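Predicted ATPase of the ABC class (Vibrio vulnificus, PDB 5D6A) binds the ATP analogue AMP-PNP and is a predicted ABC-class ATPase that probably hydrolyses ATP. Local coordinates at residues Arg462-Ser467 and Ser569-Asn574; Tyr517-His522 and Lys531-Leu536. All coordinates share one frame; numbering follows the deposited sequence.

How the contacts relate
Far along the chain from the N terminus lies strand 463-465. Contact 1 pairs this strand with strand 571-572 near the C terminus and so closes a loop of about a hundred residues. Contact 2 lies within that loop. It closes a much shorter one, from the last part of helix 506-519 to helix 529-536, with strand 525-526 between them. That strand is the other neighbour of 463-465. The two contacts meet at C466, whose CB packs on the carbonyl O of L519 and whose SG lies by OE1 of Q532. Their centres are about 13 Å apart.

Contact 1 (Arg462-Ser467 and Ser569-Asn574); sequences RALHCS and SQFRNN
R462 lays its guanidinium flat on the ring of F571. The planes are 7° apart, and CZ of R462 sits 4.1 Å from the centroid of the F571 ring, a cation-pi stack. The arginine chain bends at chi3 (-64°), which turns its end over the ring. The guanidinium is also held from outside the two segments: NH1 hydrogen-bonds the carbonyl O of H312, and NH2 forms a salt bridge to E352 and a hydrogen bond to N564. These bonds fix its rotation. L464 covers the opposite face of F571. Its CD1 makes a CH-pi contact 4.0 Å from the ring centroid of F571. The ring is thus sandwiched between a cation and a methyl group.

The backbones form an antiparallel pair in a small three-stranded sheet, with 463-465 in the middle and 525-526 on its other edge. A463 and R572 are the hydrogen-bonded pair: A463 N to R572 O is 3.1 Å, and R572 N to A463 O is 3.0 Å. L464 and F571 are the non-hydrogen-bonded pair. A third backbone bond runs from H465 N to Q570 O (2.9 Å).

A463 and R572 share the other face of the sheet. CG of R572 stands between its backbone N and carbonyl carbon (chi1 77°) and touches CB of A463 at 3.8 Å. The guanidinium of R572 makes a cation-pi contact with W525. CG of R462 packs against OD1 of N573 at 3.5 Å.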
loop_
_atom_site.group_PDB
_atom_site.type_symbol
_atom_site.label_atom_id
_atom_site.label_comp_id
_atom_site.label_asym_id
_atom_site.label_seq_id
_atom_site.Cartn_x
_atom_site.Cartn_y
_atom_site.Cartn_z
ATOM N N ARG A 462 -11.016 -25.853 -6.043
ATOM C CA ARG A 462 -11.432 -25.963 -4.651
ATOM C C ARG A 462 -12.883 -25.536 -4.547
ATOM O O ARG A 462 -13.300 -24.578 -5.199
ATOM C CB ARG A 462 -10.610 -25.033 -3.762
ATOM C CG ARG A 462 -9.117 -25.305 -3.716
ATOM C CD ARG A 462 -8.400 -24.110 -3.100
ATOM N NE ARG A 462 -8.559 -22.917 -3.936
ATOM C CZ ARG A 462 -8.206 -21.682 -3.585
ATOM N NH1 ARG A 462 -7.675 -21.436 -2.391
ATOM N NH2 ARG A 462 -8.404 -20.678 -4.430
ATOM N N ALA A 463 -13.650 -26.237 -3.726
ATOM C CA ALA A 463 -15.039 -25.872 -3.522
ATOM C C ALA A 463 -15.094 -24.711 -2.528
ATOM O O ALA A 463 -14.278 -24.638 -1.612
ATOM C CB ALA A 463 -15.831 -27.061 -3.005
ATOM N N LEU A 464 -16.045 -23.802 -2.719
ATOM C CA LEU A 464 -16.215 -22.656 -1.827
ATOM C C LEU A 464 -17.449 -22.851 -0.954
ATOM O O LEU A 464 -18.484 -23.304 -1.437
ATOM C CB LEU A 464 -16.373 -21.369 -2.639
ATOM C CG LEU A 464 -16.633 -20.072 -1.858
ATOM C CD1 LEU A 464 -15.477 -19.744 -0.924
ATOM C CD2 LEU A 464 -16.879 -18.920 -2.819
ATOM N N HIS A 465 -17.339 -22.507 0.328
ATOM C CA HIS A 465 -18.470 -22.617 1.246
ATOM C C HIS A 465 -19.262 -21.313 1.137
ATOM O O HIS A 465 -19.132 -20.425 1.983
ATOM C CB HIS A 465 -17.998 -22.815 2.690
ATOM C CG HIS A 465 -19.071 -23.306 3.614
ATOM N ND1 HIS A 465 -18.850 -24.276 4.567
ATOM C CD2 HIS A 465 -20.389 -23.010 3.681
ATOM C CE1 HIS A 465 -19.974 -24.522 5.214
ATOM N NE2 HIS A 465 -20.925 -23.771 4.691
ATOM N N CYS A 466 -20.083 -21.201 0.096
ATOM C CA CYS A 466 -20.877 -19.990 -0.149
ATOM C C CYS A 466 -21.706 -19.507 1.046
ATOM O O CYS A 466 -21.832 -18.306 1.263
ATOM C CB CYS A 466 -21.799 -20.198 -1.348
ATOM S SG CYS A 466 -20.927 -20.512 -2.895
ATOM N N SER A 467 -22.262 -20.436 1.816
ATOM C CA SER A 467 -23.090 -20.072 2.968
ATOM C C SER A 467 -22.292 -19.512 4.156
ATOM O O SER A 467 -22.852 -18.812 5.001
ATOM C CB SER A 467 -23.915 -21.272 3.431
ATOM O OG SER A 467 -23.089 -22.312 3.912
ATOM N N SER A 569 -12.576 -16.938 4.443
ATOM C CA SER A 569 -13.072 -17.781 3.355
ATOM C C SER A 569 -12.855 -19.265 3.633
ATOM O O SER A 569 -11.779 -19.672 4.076
ATOM C CB SER A 569 -12.386 -17.420 2.035
ATOM O OG SER A 569 -12.725 -16.115 1.617
ATOM N N GLN A 570 -13.886 -20.065 3.369
ATOM C CA GLN A 570 -13.808 -21.509 3.558
ATOM C C GLN A 570 -13.747 -22.246 2.219
ATOM O O GLN A 570 -14.726 -22.284 1.471
ATOM C CB GLN A 570 -14.993 -22.032 4.374
ATOM C CG GLN A 570 -15.021 -21.578 5.824
ATOM C CD GLN A 570 -16.064 -22.317 6.649
ATOM O OE1 GLN A 570 -16.587 -23.352 6.231
ATOM N NE2 GLN A 570 -16.358 -21.798 7.834
ATOM N N PHE A 571 -12.576 -22.811 1.929
ATOM C CA PHE A 571 -12.347 -23.600 0.726
ATOM C C PHE A 571 -12.036 -25.025 1.152
ATOM O O PHE A 571 -11.533 -25.248 2.255
ATOM C CB PHE A 571 -11.151 -23.071 -0.072
ATOM C CG PHE A 571 -11.403 -21.779 -0.799
ATOM C CD1 PHE A 571 -11.885 -21.787 -2.102
ATOM C CD2 PHE A 571 -11.119 -20.559 -0.205
ATOM C CE1 PHE A 571 -12.102 -20.604 -2.788
ATOM C CE2 PHE A 571 -11.335 -19.371 -0.888
ATOM C CZ PHE A 571 -11.827 -19.395 -2.182
ATOM N N ARG A 572 -12.336 -25.992 0.290
ATOM C CA ARG A 572 -12.011 -27.383 0.584
ATOM C C ARG A 572 -11.532 -28.079 -0.685
ATOM O O ARG A 572 -11.597 -27.518 -1.780
ATOM C CB ARG A 572 -13.212 -28.163 1.144
ATOM C CG ARG A 572 -14.234 -28.570 0.086
ATOM C CD ARG A 572 -14.930 -29.880 0.432
ATOM N NE ARG A 572 -16.059 -29.770 1.350
ATOM C CZ ARG A 572 -17.338 -29.724 0.973
ATOM N NH1 ARG A 572 -17.678 -29.763 -0.315
ATOM N NH2 ARG A 572 -18.290 -29.640 1.892
ATOM N N ASN A 573 -11.065 -29.310 -0.520
ATOM C CA ASN A 573 -10.624 -30.139 -1.632
ATOM C C ASN A 573 -11.452 -31.413 -1.695
ATOM O O ASN A 573 -11.354 -32.261 -0.805
ATOM C CB ASN A 573 -9.141 -30.497 -1.495
ATOM C CG ASN A 573 -8.220 -29.364 -1.906
ATOM O OD1 ASN A 573 -8.486 -28.654 -2.874
ATOM N ND2 ASN A 573 -7.106 -29.219 -1.198
ATOM N N ASN A 574 -12.274 -31.539 -2.735
ATOM C CA ASN A 574 -13.080 -32.744 -2.945
ATOM C C ASN A 574 -12.128 -33.845 -3.400
ATOM O O ASN A 574 -12.354 -34.523 -4.404
ATOM C CB ASN A 574 -14.154 -32.495 -4.006
ATOM C CG ASN A 574 -15.111 -31.381 -3.624
ATOM O OD1 ASN A 574 -15.265 -31.058 -2.451
ATOM N ND2 ASN A 574 -15.771 -30.799 -4.620
#

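Contact 2 (Tyr517-His522 and Lys531-Leu536); sequences YQLAQH and KQISEL. Unlike the reference sequence in segment 531-536: S534 (reference Asn).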
loop_
_atom_site.group_PDB
_atom_site.type_symbol
_atom_site.label_atom_id
_atom_site.label_comp_id
_atom_site.label_asym_id
_atom_site.label_seq_id
_atom_site.Cartn_x
_atom_site.Cartn_y
_atom_site.Cartn_z
ATOM N N TYR A 517 -21.753 -10.916 -1.586
ATOM C CA TYR A 517 -23.070 -10.828 -0.961
ATOM C C TYR A 517 -24.054 -11.784 -1.626
ATOM O O TYR A 517 -24.901 -12.369 -0.957
ATOM C CB TYR A 517 -23.597 -9.385 -1.026
ATOM C CG TYR A 517 -24.959 -9.183 -0.390
ATOM C CD1 TYR A 517 -25.086 -8.984 0.983
ATOM C CD2 TYR A 517 -26.119 -9.178 -1.162
ATOM C CE1 TYR A 517 -26.327 -8.797 1.570
ATOM C CE2 TYR A 517 -27.366 -8.991 -0.585
ATOM C CZ TYR A 517 -27.467 -8.802 0.782
ATOM O OH TYR A 517 -28.703 -8.620 1.360
ATOM N N GLN A 518 -23.934 -11.941 -2.942
ATOM C CA GLN A 518 -24.818 -12.837 -3.691
ATOM C C GLN A 518 -24.435 -14.296 -3.487
ATOM O O GLN A 518 -25.308 -15.163 -3.416
ATOM C CB GLN A 518 -24.824 -12.489 -5.181
ATOM C CG GLN A 518 -25.428 -11.127 -5.479
ATOM C CD GLN A 518 -25.480 -10.815 -6.958
ATOM O OE1 GLN A 518 -25.299 -11.696 -7.801
ATOM N NE2 GLN A 518 -25.739 -9.555 -7.284
ATOM N N LEU A 519 -23.134 -14.566 -3.397
ATOM C CA LEU A 519 -22.655 -15.924 -3.157
ATOM C C LEU A 519 -23.196 -16.414 -1.819
ATOM O O LEU A 519 -23.529 -17.585 -1.667
ATOM C CB LEU A 519 -21.124 -15.974 -3.144
ATOM C CG LEU A 519 -20.381 -15.616 -4.437
ATOM C CD1 LEU A 519 -18.881 -15.575 -4.187
ATOM C CD2 LEU A 519 -20.712 -16.587 -5.563
ATOM N N ALA A 520 -23.303 -15.493 -0.863
ATOM C CA ALA A 520 -23.797 -15.801 0.479
ATOM C C ALA A 520 -25.256 -16.259 0.520
ATOM O O ALA A 520 -25.676 -16.880 1.493
ATOM C CB ALA A 520 -23.617 -14.592 1.385
ATOM N N GLN A 521 -26.019 -15.958 -0.530
ATOM C CA GLN A 521 -27.433 -16.322 -0.591
ATOM C C GLN A 521 -27.661 -17.792 -0.942
ATOM O O GLN A 521 -28.773 -18.293 -0.793
ATOM C CB GLN A 521 -28.151 -15.454 -1.630
ATOM C CG GLN A 521 -27.974 -13.952 -1.443
ATOM C CD GLN A 521 -28.549 -13.427 -0.138
ATOM O OE1 GLN A 521 -29.540 -13.941 0.367
ATOM N NE2 GLN A 521 -27.939 -12.376 0.395
ATOM N N HIS A 522 -26.615 -18.481 -1.399
ATOM C CA HIS A 522 -26.734 -19.885 -1.812
ATOM C C HIS A 522 -26.640 -20.890 -0.667
ATOM O O HIS A 522 -25.918 -20.680 0.311
ATOM C CB HIS A 522 -25.720 -20.198 -2.909
ATOM C CG HIS A 522 -26.005 -19.487 -4.193
ATOM N ND1 HIS A 522 -25.595 -18.194 -4.436
ATOM C CD2 HIS A 522 -26.684 -19.880 -5.297
ATOM C CE1 HIS A 522 -25.997 -17.824 -5.638
ATOM N NE2 HIS A 522 -26.662 -18.829 -6.182
ATOM N N LYS A 531 -16.778 -20.336 -12.092
ATOM C CA LYS A 531 -17.855 -20.510 -13.067
ATOM C C LYS A 531 -19.124 -19.840 -12.554
ATOM O O LYS A 531 -19.833 -19.182 -13.312
ATOM C CB LYS A 531 -18.111 -21.999 -13.317
ATOM C CG LYS A 531 -19.249 -22.316 -14.281
ATOM C CD LYS A 531 -19.531 -23.813 -14.297
ATOM C CE LYS A 531 -20.735 -24.179 -15.156
ATOM N NZ LYS A 531 -20.529 -23.888 -16.603
ATOM N N GLN A 532 -19.401 -20.009 -11.264
ATOM C CA GLN A 532 -20.584 -19.410 -10.645
ATOM C C GLN A 532 -20.512 -17.889 -10.733
ATOM O O GLN A 532 -21.469 -17.235 -11.142
ATOM C CB GLN A 532 -20.695 -19.832 -9.178
ATOM C CG GLN A 532 -22.002 -19.433 -8.513
ATOM C CD GLN A 532 -22.027 -19.742 -7.026
ATOM O OE1 GLN A 532 -20.980 -19.902 -6.389
ATOM N NE2 GLN A 532 -23.229 -19.811 -6.457
ATOM N N ILE A 533 -19.364 -17.337 -10.348
ATOM C CA ILE A 533 -19.140 -15.891 -10.384
ATOM C C ILE A 533 -19.324 -15.346 -11.797
ATOM O O ILE A 533 -19.950 -14.301 -11.992
ATOM C CB ILE A 533 -17.729 -15.537 -9.865
ATOM C CG1 ILE A 533 -17.618 -15.872 -8.374
ATOM C CG2 ILE A 533 -17.434 -14.055 -10.077
ATOM C CD1 ILE A 533 -16.208 -15.816 -7.828
ATOM N N SER A 534 -18.780 -16.061 -12.778
ATOM C CA SER A 534 -18.885 -15.652 -14.174
ATOM C C SER A 534 -20.351 -15.572 -14.611
ATOM O O SER A 534 -20.746 -14.650 -15.327
ATOM C CB SER A 534 -18.122 -16.632 -15.067
ATOM O OG SER A 534 -18.160 -16.225 -16.424
ATOM N N GLU A 535 -21.148 -16.540 -14.166
ATOM C CA GLU A 535 -22.575 -16.589 -14.492
ATOM C C GLU A 535 -23.373 -15.496 -13.775
ATOM O O GLU A 535 -24.377 -15.019 -14.300
ATOM C CB GLU A 535 -23.145 -17.973 -14.172
ATOM C CG GLU A 535 -22.596 -19.074 -15.068
ATOM C CD GLU A 535 -23.051 -20.468 -14.666
ATOM O OE1 GLU A 535 -23.652 -20.618 -13.582
ATOM O OE2 GLU A 535 -22.792 -21.418 -15.438
ATOM N N LEU A 536 -22.930 -15.104 -12.582
ATOM C CA LEU A 536 -23.603 -14.043 -11.825
ATOM C C LEU A 536 -23.407 -12.692 -12.507
ATOM O O LEU A 536 -24.287 -11.829 -12.456
ATOM C CB LEU A 536 -23.078 -13.970 -10.390
ATOM C CG LEU A 536 -23.320 -15.193 -9.501
ATOM C CD1 LEU A 536 -22.585 -15.036 -8.180
ATOM C CD2 LEU A 536 -24.805 -15.424 -9.272
#
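This is a side-chain packing contact between the last part of helix 506-519, running into a type I turn, and helix 529-536. It lies in the region matching the MRB1590 C-terminal domain family. No hydrogen bond crosses between the two segments. L519, Q532, L536 and H522 carry most of the contact.

L519 reaches across with one methyl. Its CD2 meets CD1 of L536 at 3.6 Å, the two leucine side chains crossing at a slant. The same CD2 lies 3.4 Å from OE1 of Q532 and touches CG1 of I533 at the longer distance of 4.2 Å. Thus one leucine branch meets three residues of the facing helix. Q518 and L536 run antiparallel past one another, with OE1 of Q518 4.0 Å from CD2 of L536.

Q532 has CG anti to the backbone N (chi1 -171°) and is extended beyond it. This carries its amide out to H522. NE2 of Q532 stands over the centre of the H522 ring, 3.4 Å above its plane. The amide and ring planes are 67° apart, so the two groups are not stacked flat. NE2 is over the ring, while OE1 is by CD2 of L519. The turn from L519 to H522 brings the imidazole back toward the helix. There a weak hydrogen bond of 3.2 Å runs from ND1 of H522 to O of Q518.

Helix 468-475 packs on L519 through L469. Helix 556-564 meets I533 through P556, V559 and M560, and Q532 also touches C466 of contact 1.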